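MccF (Escherichia coli, PDB 4IIY) is the microcin C7 self-immunity protein, probably a serine carboxypeptidase-like hydrolase of the S66 family that here binds glutamyl sulfamoyl inosine. Local coordinates at residues G43-F48 and G74-S79; I154-G159 and W257-R262; D271-I276 and K302-D307. The protein carries 1 engineered substitution. All blocks are in the same frame, centred on the assembly; numbering follows the deposited sequence. Where two conformers were deposited one is given.

In the fold
Interactions 1 and 3 each join two segments of one family region, N-terminal and C-terminal respectively, while interaction 2 joins the two regions. All are partly buried: interactions 1 and 3 mix buried and exposed residues (Ile46 and Phe48 against Lys76; Glu304 against Arg273), while interaction 2 has no exposed touching residue. Interaction 1 pairs an outermost strand with its neighbour by regular backbone bonds. Interaction 2 sets a helix end against a loop through rings, methylene groups and a lysine charge. Interaction 3, where polar side chains do much of the bonding, ties two loops together beside the bound ligand. The centres of interactions 1 and 3 lie about 32 Å apart, and no two contacts touch.

Interaction 1. Residues G43-F48 and G74-S79; sequences GDTIGF and GFKLVS. With EDO (1,2-ethanediol), chain P.
Ile46 lays its CD1 methyl over one face of the Phe75 ring, 3.9 Å from CD1 to the ring centroid and offset toward the rim. With CG1 of Ile46 anti to the carbonyl carbon (chi1 -62°) and the chain extended beyond it, the methyl reaches back along the strand to the ring. At the edge of that ring, in its plane, sits Asp44 O, 3.4 Å from Phe75 CD1. Further along, Phe48 has CG wedged between backbone N and carbonyl carbon (chi1 57°), which folds its ring over the neighbouring strand: Ser79 CA lies 3.9 Å from the ring centroid, Val78 O shares that face, and Leu77 CB meets the edge. Where Thr45 and Val78 project together, Thr45 CG2 touches Val78 CG2 at 3.6 Å. Lys76 bends at its last torsion and brings NZ to Gly43 O at 2.9 Å, in the carbonyl plane on a lone pair.

Between the two faces runs a parallel ladder, with Ile46 N to Lys76 O at 2.8 Å and Val78 N to Ile46 O at 2.9 Å. Gly74, in a Schellman motif, ends helix 60-72. Strand 45-49, that helix and the parallel strand 76-79 form a beta-alpha-beta unit. Strand 76-79 is outermost in its sheet; strand 110-115 flanks 45-49 on the other side, helix 60-72 packs on Leu77, and helix 178-191 on Phe75.

Interaction 2. Residues I154-G159 and W257-R262; sequences IYAKTG and WMPEIR. With EDO (1,2-ethanediol), chain M.
Over one face of the Trp257 indole lies the Lys157 side chain, while the Tyr155 ring offers its edge to Pro259. Lys157 CE stands 3.8 Å from the centroid of the five-membered ring, a CH-pi contact over the face but shifted toward the rim, and CG also touches the pyrrole part, 3.6 Å from Trp257 NE1. The lysine bends at its second torsion (chi2 -70°) and runs straight from there, which carries the chain across the indole and leaves NZ off-centre above the six-membered ring, 4.9 Å from its centroid. This cation-pi contact is secondary, since NZ also forms a salt bridge with Glu256. At the tyrosine, CD2 is 3.9 Å from Pro259 CG, and Pro259 CB lies in the ring plane at the edge. CG of Tyr155 is anti to the backbone N (chi1 175°), which sends the ring outward from the helix, its CD2 edge against Pro259, and OH goes on to bond Arg240.

Between the two aromatic contacts Ala156 points its methyl toward the loop, CB 3.4 Å from Trp257 O. Leu288 of the second subunit also packs on Trp257. Replacing Trp257 with an alanine would probably leave the Lys157 methylenes without their aromatic platform and its ammonium held mainly by Glu256.

Helix 148-158 thus meets the loop before strand 266-270 through apolar and aromatic surfaces, and its chief charge is balanced from just outside the contact. No hydrogen bond links the two segments; van der Waals and CH-pi packing carry this contact between the family regions, and the cation-pi term probably adds a little.

Interaction 3. Residues D271-I276 and K302-D307; sequences DSRKSI and KHELFD. With 1EI (5'-O-(L-alpha-glutamylsulfamoyl)inosine), chain K; EDO (1,2-ethanediol), chain L.
Glu304 reaches Ser272 and the ligand with one outstretched carboxylate. Its CG is anti to the backbone N (chi1 175°) and the chain stays extended, so that OE1 takes the hydroxyl of Ser272 OG at 2.6 Å on its anti side, nearly in the carboxylate plane. The same OE1 accepts O3' of the ligand ribose at 2.7 Å, while OE2 accepts O2' at 2.9 Å; both oxygens are thus engaged by the sugar. Arg273 crosses Glu304 obliquely, guanidinium and carboxylate planes 65° apart, and does not close a salt bridge with it. Its NH1 bonds Ser210 and adds a weak bond to O2', which lies at the guanidinium edge, and Leu305 CD1 sits over the centre of one guanidinium face.

His303 is sandwiched: Asp271 O lies over the centre of one ring face and Phe306 CD1 over the opposite one. Only 4° from the ring plane, Lys274 N donates to NE2 at 3.0 Å, which means NE2 carries its lone pair toward that amide. The Lys274 side chain crosses the imidazole at about a right angle and then leads away to the ligand, NZ meeting carboxylate OE2 of its glutamyl group at 2.9 Å. Farther along, Ile276 CB touches Phe306 CZ at 3.5 Å, and Asp307 is gripped by the backbone on both sides, its N bonding Lys274 O and its O accepting from Ile276 N.

Together the loops following strands 266-270 and 297-301 form one wall of the ligand pocket, Glu304 and Arg273 at the ribose and Lys274 at the glutamyl carboxylate. Glu304 and Ser272 also touch His338, a predicted member of the charge relay. Ligand-binding loops at the carboxyl ends of parallel strands are the usual site placement in alpha/beta folds.

Interaction 1. Residues G43-F48 and G74-S79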
loop_
_atom_site.group_PDB
_atom_site.type_symbol
_atom_site.label_atom_id
_atom_site.label_comp_id
_atom_site.label_asym_id
_atom_site.label_seq_id
_atom_site.Cartn_x
_atom_site.Cartn_y
_atom_site.Cartn_z
ATOM N N GLY B 43 6.863 -34.275 17.446
ATOM C CA GLY B 43 5.933 -34.540 18.531
ATOM C C GLY B 43 5.472 -33.295 19.268
ATOM O O GLY B 43 4.595 -33.362 20.125
ATOM N N ASP B 44 6.064 -32.151 18.939
ATOM C CA ASP B 44 5.673 -30.900 19.582
ATOM C C ASP B 44 4.242 -30.472 19.238
ATOM O O ASP B 44 3.611 -30.991 18.312
ATOM C CB ASP B 44 6.640 -29.765 19.219
ATOM C CG ASP B 44 7.923 -29.780 20.044
ATOM O OD1 ASP B 44 8.034 -30.570 21.010
ATOM O OD2 ASP B 44 8.826 -28.979 19.728
ATOM N N THR B 45 3.768 -29.491 19.993
ATOM C CA THR B 45 2.462 -28.884 19.793
ATOM C C THR B 45 2.577 -27.561 19.037
ATOM O O THR B 45 3.345 -26.666 19.417
ATOM C CB THR B 45 1.773 -28.640 21.150
ATOM O OG1 THR B 45 1.599 -29.895 21.822
ATOM C CG2 THR B 45 0.420 -27.974 20.972
ATOM N N ILE B 46 1.810 -27.461 17.956
ATOM C CA ILE B 46 1.728 -26.260 17.137
ATOM C C ILE B 46 0.339 -25.672 17.324
ATOM O O ILE B 46 -0.652 -26.387 17.167
ATOM C CB ILE B 46 1.926 -26.608 15.646
ATOM C CG1 ILE B 46 3.321 -27.213 15.406
ATOM C CG2 ILE B 46 1.695 -25.375 14.775
ATOM C CD1 ILE B 46 3.539 -27.775 14.003
ATOM N N GLY B 47 0.253 -24.390 17.673
ATOM C CA GLY B 47 -1.033 -23.712 17.728
ATOM C C GLY B 47 -1.206 -22.847 16.500
ATOM O O GLY B 47 -0.223 -22.294 16.016
ATOM N N PHE B 48 -2.426 -22.731 15.988
ATOM C CA PHE B 48 -2.638 -21.908 14.804
ATOM C C PHE B 48 -3.689 -20.825 15.010
ATOM O O PHE B 48 -4.638 -20.994 15.793
ATOM C CB PHE B 48 -2.894 -22.761 13.551
ATOM C CG PHE B 48 -4.056 -23.722 13.650
ATOM C CD1 PHE B 48 -5.352 -23.284 13.460
ATOM C CD2 PHE B 48 -3.840 -25.078 13.877
ATOM C CE1 PHE B 48 -6.422 -24.175 13.491
ATOM C CE2 PHE B 48 -4.909 -25.975 13.919
ATOM C CZ PHE B 48 -6.199 -25.520 13.734
ATOM N N GLY B 74 3.347 -36.236 13.129
ATOM C CA GLY B 74 3.483 -36.436 14.560
ATOM C C GLY B 74 3.212 -35.225 15.432
ATOM O O GLY B 74 3.330 -35.308 16.661
ATOM N N PHE B 75 2.839 -34.099 14.826
ATOM C CA PHE B 75 2.566 -32.896 15.597
ATOM C C PHE B 75 1.188 -32.936 16.221
ATOM O O PHE B 75 0.247 -33.473 15.640
ATOM C CB PHE B 75 2.731 -31.636 14.741
ATOM C CG PHE B 75 4.147 -31.380 14.332
ATOM C CD1 PHE B 75 5.074 -30.946 15.263
ATOM C CD2 PHE B 75 4.567 -31.602 13.027
ATOM C CE1 PHE B 75 6.395 -30.734 14.900
ATOM C CE2 PHE B 75 5.880 -31.380 12.657
ATOM C CZ PHE B 75 6.795 -30.941 13.594
ATOM N N LYS B 76 1.084 -32.365 17.414
ATOM C CA LYS B 76 -0.203 -32.123 18.038
ATOM C C LYS B 76 -0.603 -30.695 17.692
ATOM O O LYS B 76 0.236 -29.797 17.698
ATOM C CB LYS B 76 -0.092 -32.308 19.552
ATOM C CG LYS B 76 0.387 -33.704 19.936
ATOM C CD LYS B 76 0.836 -33.792 21.381
ATOM C CE LYS B 76 1.480 -35.145 21.663
ATOM N NZ LYS B 76 2.618 -35.443 20.739
ATOM N N LEU B 77 -1.873 -30.490 17.370
ATOM C CA LEU B 77 -2.339 -29.164 16.975
ATOM C C LEU B 77 -3.337 -28.576 17.964
ATOM O O LEU B 77 -4.235 -29.269 18.456
ATOM C CB LEU B 77 -2.974 -29.217 15.588
ATOM C CG LEU B 77 -2.120 -29.810 14.474
ATOM C CD1 LEU B 77 -2.865 -29.744 13.152
ATOM C CD2 LEU B 77 -0.785 -29.098 14.367
ATOM N N VAL B 78 -3.165 -27.292 18.258
ATOM C CA VAL B 78 -4.126 -26.525 19.036
ATOM C C VAL B 78 -4.770 -25.490 18.116
ATOM O O VAL B 78 -4.089 -24.656 17.508
ATOM C CB VAL B 78 -3.465 -25.818 20.237
ATOM C CG1 VAL B 78 -4.443 -24.858 20.913
ATOM C CG2 VAL B 78 -2.937 -26.840 21.237
ATOM N N SER B 79 -6.088 -25.555 18.007
ATOM C CA SER B 79 -6.835 -24.644 17.155
ATOM C C SER B 79 -7.113 -23.324 17.865
ATOM O O SER B 79 -7.677 -23.307 18.954
ATOM C CB SER B 79 -8.152 -25.307 16.758
ATOM O OG SER B 79 -8.913 -24.480 15.903
HETATM C C1 EDO P . 12.035 -29.124 23.395
HETATM O O1 EDO P . 12.979 -28.045 23.428
HETATM C C2 EDO P . 11.482 -29.308 21.983
HETATM O O2 EDO P . 10.633 -28.208 21.622
#

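Interaction 2. Residues I154-G159 and W257-R262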
loop_
_atom_site.group_PDB
_atom_site.type_symbol
_atom_site.label_atom_id
_atom_site.label_comp_id
_atom_site.label_asym_id
_atom_site.label_seq_id
_atom_site.Cartn_x
_atom_site.Cartn_y
_atom_site.Cartn_z
ATOM N N ILE B 154 6.437 -7.816 15.969
ATOM C CA ILE B 154 6.907 -8.525 17.153
ATOM C C ILE B 154 8.421 -8.384 17.289
ATOM O O ILE B 154 8.935 -8.135 18.383
ATOM C CB ILE B 154 6.459 -10.003 17.134
ATOM C CG1 ILE B 154 4.951 -10.083 17.379
ATOM C CG2 ILE B 154 7.228 -10.816 18.161
ATOM C CD1 ILE B 154 4.343 -11.452 17.132
ATOM N N TYR B 155 9.145 -8.517 16.188
ATOM C CA TYR B 155 10.591 -8.308 16.226
ATOM C C TYR B 155 10.935 -6.891 16.699
ATOM O O TYR B 155 11.804 -6.693 17.558
ATOM C CB TYR B 155 11.208 -8.587 14.848
ATOM C CG TYR B 155 12.682 -8.268 14.773
ATOM C CD1 TYR B 155 13.624 -9.080 15.383
ATOM C CD2 TYR B 155 13.132 -7.132 14.105
ATOM C CE1 TYR B 155 14.977 -8.773 15.319
ATOM C CE2 TYR B 155 14.479 -6.823 14.033
ATOM C CZ TYR B 155 15.396 -7.649 14.641
ATOM O OH TYR B 155 16.737 -7.325 14.566
ATOM N N ALA B 156 10.254 -5.898 16.141
ATOM C CA ALA B 156 10.506 -4.503 16.501
ATOM C C ALA B 156 10.299 -4.255 17.995
ATOM O O ALA B 156 11.079 -3.531 18.623
ATOM C CB ALA B 156 9.629 -3.560 15.669
ATOM N N LYS B 157 9.260 -4.858 18.566
ATOM C CA LYS B 157 8.920 -4.628 19.968
ATOM C C LYS B 157 9.715 -5.464 20.962
ATOM O O LYS B 157 9.902 -5.040 22.110
ATOM C CB LYS B 157 7.432 -4.886 20.194
ATOM C CG LYS B 157 6.528 -3.787 19.680
ATOM C CD LYS B 157 6.677 -2.525 20.532
ATOM C CE LYS B 157 5.758 -1.410 20.072
ATOM N NZ LYS B 157 5.945 -0.187 20.908
ATOM N N THR B 158 10.175 -6.645 20.551
ATOM C CA THR B 158 10.710 -7.619 21.505
ATOM C C THR B 158 12.099 -8.139 21.170
ATOM O O THR B 158 12.758 -8.728 22.035
ATOM C CB THR B 158 9.798 -8.865 21.654
ATOM O OG1 THR B 158 9.863 -9.652 20.457
ATOM C CG2 THR B 158 8.358 -8.470 21.931
ATOM N N GLY B 159 12.536 -7.965 19.926
ATOM C CA GLY B 159 13.785 -8.552 19.484
ATOM C C GLY B 159 13.728 -10.045 19.219
ATOM O O GLY B 159 14.757 -10.644 18.900
ATOM N N TRP B 257 6.339 -0.111 15.057
ATOM C CA TRP B 257 6.323 -1.542 14.733
ATOM C C TRP B 257 7.122 -1.901 13.478
ATOM O O TRP B 257 7.298 -3.078 13.175
ATOM C CB TRP B 257 4.884 -2.071 14.624
ATOM C CG TRP B 257 4.206 -2.139 15.952
ATOM C CD1 TRP B 257 4.262 -3.167 16.848
ATOM C CD2 TRP B 257 3.357 -1.142 16.539
ATOM N NE1 TRP B 257 3.509 -2.870 17.958
ATOM C CE2 TRP B 257 2.946 -1.630 17.797
ATOM C CE3 TRP B 257 2.913 0.116 16.123
ATOM C CZ2 TRP B 257 2.105 -0.903 18.644
ATOM C CZ3 TRP B 257 2.087 0.840 16.963
ATOM C CH2 TRP B 257 1.690 0.330 18.212
ATOM N N MET B 258 7.601 -0.901 12.746
ATOM C CA MET B 258 8.472 -1.166 11.608
ATOM C C MET B 258 9.924 -1.212 12.079
ATOM O O MET B 258 10.456 -0.200 12.542
ATOM C CB MET B 258 8.307 -0.095 10.528
ATOM C CG MET B 258 9.271 -0.274 9.371
ATOM S SD MET B 258 8.945 -1.783 8.425
ATOM C CE MET B 258 10.531 -1.951 7.586
ATOM N N PRO B 259 10.575 -2.379 11.971
ATOM C CA PRO B 259 11.984 -2.433 12.383
ATOM C C PRO B 259 12.828 -1.445 11.587
ATOM O O PRO B 259 12.676 -1.329 10.377
ATOM C CB PRO B 259 12.413 -3.864 12.041
ATOM C CG PRO B 259 11.154 -4.630 11.817
ATOM C CD PRO B 259 10.094 -3.656 11.415
ATOM N N GLU B 260 13.718 -0.737 12.272
ATOM C CA GLU B 260 14.634 0.180 11.606
ATOM C C GLU B 260 15.585 -0.611 10.712
ATOM O O GLU B 260 16.206 -1.575 11.166
ATOM C CB GLU B 260 15.451 0.984 12.623
ATOM C CG GLU B 260 16.416 1.972 11.971
ATOM C CD GLU B 260 17.421 2.572 12.940
ATOM O OE1 GLU B 260 17.743 1.921 13.954
ATOM O OE2 GLU B 260 17.897 3.697 12.676
ATOM N N ILE B 261 15.693 -0.194 9.457
ATOM C CA ILE B 261 16.671 -0.750 8.529
ATOM C C ILE B 261 17.975 0.011 8.692
ATOM O O ILE B 261 17.979 1.240 8.768
ATOM C CB ILE B 261 16.167 -0.671 7.083
ATOM C CG1 ILE B 261 14.943 -1.577 6.933
ATOM C CG2 ILE B 261 17.267 -1.072 6.099
ATOM C CD1 ILE B 261 14.212 -1.449 5.604
ATOM N N ARG B 262 19.076 -0.727 8.770
ATOM C CA ARG B 262 20.359 -0.124 9.096
ATOM C C ARG B 262 21.409 -0.407 8.046
ATOM O O ARG B 262 21.293 -1.357 7.273
ATOM C CB ARG B 262 20.842 -0.624 10.456
ATOM C CG ARG B 262 19.910 -0.228 11.598
ATOM C CD ARG B 262 20.580 -0.352 12.957
ATOM N NE ARG B 262 20.541 -1.717 13.473
ATOM C CZ ARG B 262 19.606 -2.177 14.297
ATOM N NH1 ARG B 262 18.625 -1.381 14.702
ATOM N NH2 ARG B 262 19.652 -3.433 14.718
HETATM C C1 EDO M . 12.470 1.845 7.155
HETATM O O1 EDO M . 12.883 3.013 6.428
HETATM C C2 EDO M . 12.865 1.991 8.614
HETATM O O2 EDO M . 14.288 2.132 8.673
#

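Interaction 3. Residues D271-I276 and K302-D307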
loop_
_atom_site.group_PDB
_atom_site.type_symbol
_atom_site.label_atom_id
_atom_site.label_comp_id
_atom_site.label_asym_id
_atom_site.label_seq_id
_atom_site.Cartn_x
_atom_site.Cartn_y
_atom_site.Cartn_z
ATOM N N ASP B 271 6.600 -10.135 -3.153
ATOM C CA ASP B 271 5.206 -9.755 -3.357
ATOM C C ASP B 271 4.499 -10.825 -4.187
ATOM O O ASP B 271 5.139 -11.702 -4.757
ATOM C CB ASP B 271 5.064 -8.368 -4.012
ATOM C CG ASP B 271 5.226 -7.221 -3.025
ATOM O OD1 ASP B 271 4.422 -7.162 -2.070
ATOM O OD2 ASP B 271 6.133 -6.376 -3.210
ATOM N N SER B 272 3.174 -10.722 -4.251
ATOM C CA SER B 272 2.323 -11.710 -4.898
ATOM C C SER B 272 1.236 -11.071 -5.748
ATOM O O SER B 272 0.538 -10.169 -5.298
ATOM C CB SER B 272 1.660 -12.588 -3.828
ATOM O OG SER B 272 0.526 -13.283 -4.348
ATOM N N ARG B 273 1.098 -11.569 -6.975
ATOM C CA ARG B 273 -0.012 -11.228 -7.862
ATOM C C ARG B 273 -0.149 -9.732 -8.091
ATOM O O ARG B 273 -1.264 -9.217 -8.227
ATOM C CB ARG B 273 -1.328 -11.822 -7.343
ATOM C CG ARG B 273 -1.308 -13.342 -7.242
ATOM C CD ARG B 273 -2.600 -13.868 -6.632
ATOM N NE ARG B 273 -3.530 -14.293 -7.674
ATOM C CZ ARG B 273 -4.039 -15.517 -7.780
ATOM N NH1 ARG B 273 -3.732 -16.458 -6.892
ATOM N NH2 ARG B 273 -4.867 -15.798 -8.775
ATOM N N LYS B 274 0.978 -9.033 -8.153
ATOM C CA LYS B 274 0.926 -7.604 -8.411
ATOM C C LYS B 274 1.158 -7.255 -9.864
ATOM O O LYS B 274 1.824 -7.983 -10.611
ATOM C CB LYS B 274 1.966 -6.851 -7.577
ATOM C CG LYS B 274 1.839 -7.052 -6.089
ATOM C CD LYS B 274 0.441 -6.734 -5.583
ATOM C CE LYS B 274 0.388 -6.834 -4.068
ATOM N NZ LYS B 274 -1.000 -6.796 -3.571
ATOM N N SER B 275 0.608 -6.111 -10.247
ATOM C CA SER B 275 0.959 -5.490 -11.509
ATOM C C SER B 275 2.347 -4.863 -11.419
ATOM O O SER B 275 2.812 -4.459 -10.340
ATOM C CB SER B 275 -0.049 -4.396 -11.839
ATOM O OG SER B 275 0.100 -3.312 -10.941
ATOM N N ILE B 276 3.002 -4.775 -12.561
ATOM C CA ILE B 276 4.257 -4.068 -12.676
ATOM C C ILE B 276 4.099 -2.623 -12.187
ATOM O O ILE B 276 5.024 -2.072 -11.591
ATOM C CB ILE B 276 4.794 -4.174 -14.128
ATOM C CG1 ILE B 276 6.149 -3.487 -14.265
ATOM C CG2 ILE B 276 3.781 -3.630 -15.138
ATOM C CD1 ILE B 276 6.906 -3.903 -15.516
ATOM N N LYS B 302 10.650 -15.089 -5.276
ATOM C CA LYS B 302 9.913 -15.261 -6.528
ATOM C C LYS B 302 8.521 -14.648 -6.382
ATOM O O LYS B 302 7.830 -14.886 -5.392
ATOM C CB LYS B 302 9.771 -16.738 -6.904
ATOM C CG LYS B 302 11.068 -17.435 -7.303
ATOM C CD LYS B 302 10.755 -18.799 -7.926
ATOM C CE LYS B 302 11.977 -19.443 -8.553
ATOM N NZ LYS B 302 13.016 -19.768 -7.538
ATOM N N HIS B 303 8.093 -13.906 -7.395
ATOM C CA HIS B 303 6.814 -13.206 -7.376
ATOM C C HIS B 303 5.727 -14.068 -8.006
ATOM O O HIS B 303 5.775 -14.341 -9.210
ATOM C CB HIS B 303 6.940 -11.898 -8.173
ATOM C CG HIS B 303 5.800 -10.945 -7.976
ATOM N ND1 HIS B 303 5.989 -9.667 -7.497
ATOM C CD2 HIS B 303 4.466 -11.064 -8.212
ATOM C CE1 HIS B 303 4.821 -9.045 -7.422
ATOM N NE2 HIS B 303 3.880 -9.869 -7.854
ATOM N N GLU B 304 4.733 -14.483 -7.228
ATOM C CA GLU B 304 3.642 -15.326 -7.722
ATOM C C GLU B 304 2.810 -14.597 -8.781
ATOM O O GLU B 304 2.216 -13.558 -8.496
ATOM C CB GLU B 304 2.745 -15.713 -6.546
ATOM C CG GLU B 304 1.483 -16.490 -6.912
ATOM C CD GLU B 304 0.559 -16.712 -5.721
ATOM O OE1 GLU B 304 0.454 -15.832 -4.842
ATOM O OE2 GLU B 304 -0.058 -17.801 -5.652
ATOM N N LEU B 305 2.775 -15.134 -10.001
ATOM C CA LEU B 305 1.887 -14.631 -11.051
ATOM C C LEU B 305 2.010 -13.110 -11.240
ATOM O O LEU B 305 1.018 -12.386 -11.273
ATOM C CB LEU B 305 0.441 -15.052 -10.768
ATOM C CG LEU B 305 0.210 -16.565 -10.698
ATOM C CD1 LEU B 305 -1.180 -16.899 -10.185
ATOM C CD2 LEU B 305 0.439 -17.188 -12.066
ATOM N N PHE B 306 3.243 -12.638 -11.384
ATOM C CA PHE B 306 3.505 -11.236 -11.684
ATOM C C PHE B 306 2.834 -10.850 -13.006
ATOM O O PHE B 306 2.901 -11.593 -13.983
ATOM C CB PHE B 306 5.015 -11.030 -11.787
ATOM C CG PHE B 306 5.434 -9.627 -12.113
ATOM C CD1 PHE B 306 5.110 -8.571 -11.276
ATOM C CD2 PHE B 306 6.195 -9.371 -13.242
ATOM C CE1 PHE B 306 5.520 -7.274 -11.580
ATOM C CE2 PHE B 306 6.609 -8.077 -13.540
ATOM C CZ PHE B 306 6.275 -7.034 -12.704
ATOM N N ASP B 307 2.200 -9.683 -13.035
ATOM C CA ASP B 307 1.527 -9.201 -14.241
ATOM C C ASP B 307 2.348 -8.062 -14.846
ATOM O O ASP B 307 2.323 -6.934 -14.351
ATOM C CB ASP B 307 0.109 -8.748 -13.888
ATOM C CG ASP B 307 -0.561 -7.966 -15.002
ATOM O OD1 ASP B 307 -0.101 -8.030 -16.154
ATOM O OD2 ASP B 307 -1.566 -7.278 -14.713
HETATM O O6 1EI K . -9.068 -19.222 -4.221
HETATM C C6 1EI K . -7.829 -19.352 -4.325
HETATM N N1 1EI K . -7.277 -20.007 -5.367
HETATM C C2 1EI K . -5.947 -20.158 -5.491
HETATM N N3 1EI K . -5.066 -19.679 -4.597
HETATM C C5 1EI K . -6.928 -18.794 -3.301
HETATM C C4 1EI K . -5.498 -19.005 -3.509
HETATM N N7 1EI K . -7.054 -18.108 -2.147
HETATM C C8 1EI K . -5.810 -17.893 -1.658
HETATM N N9 1EI K . -4.892 -18.429 -2.477
HETATM C "C1'" 1EI K . -3.431 -18.395 -2.295
HETATM O "O4'" 1EI K . -3.068 -18.393 -0.922
HETATM C "C2'" 1EI K . -2.909 -17.092 -2.863
HETATM O "O2'" 1EI K . -2.553 -17.265 -4.235
HETATM C "C3'" 1EI K . -1.704 -16.797 -1.998
HETATM O "O3'" 1EI K . -0.515 -17.141 -2.705
HETATM C "C4'" 1EI K . -1.824 -17.710 -0.791
HETATM C "C5'" 1EI K . -1.764 -16.933 0.518
HETATM O "O5'" 1EI K . -2.861 -16.021 0.620
HETATM S SBF 1EI K . -2.780 -14.894 1.658
HETATM O OAE 1EI K . -4.119 -14.589 2.112
HETATM O OAF 1EI K . -1.944 -15.384 2.722
HETATM N NAQ 1EI K . -2.107 -13.695 0.947
HETATM C C 1EI K . -1.713 -12.536 1.514
HETATM O O 1EI K . -1.796 -12.217 2.695
HETATM C CA 1EI K . -1.062 -11.543 0.594
HETATM N N 1EI K . -1.110 -12.006 -0.782
HETATM C CB 1EI K . -1.730 -10.181 0.749
HETATM C CG 1EI K . -0.710 -9.051 0.640
HETATM C CD 1EI K . -0.392 -8.761 -0.809
HETATM O OE1 1EI K . -0.662 -9.621 -1.672
HETATM O OE2 1EI K . 0.128 -7.666 -1.084
HETATM C C1 EDO L . 9.553 -9.625 -5.281
HETATM O O1 EDO L . 8.628 -10.727 -5.286
HETATM C C2 EDO L . 9.602 -8.921 -6.629
HETATM O O2 EDO L . 8.356 -8.249 -6.869
HETATM O O HOH W 1 5.394 -14.514 -4.314
#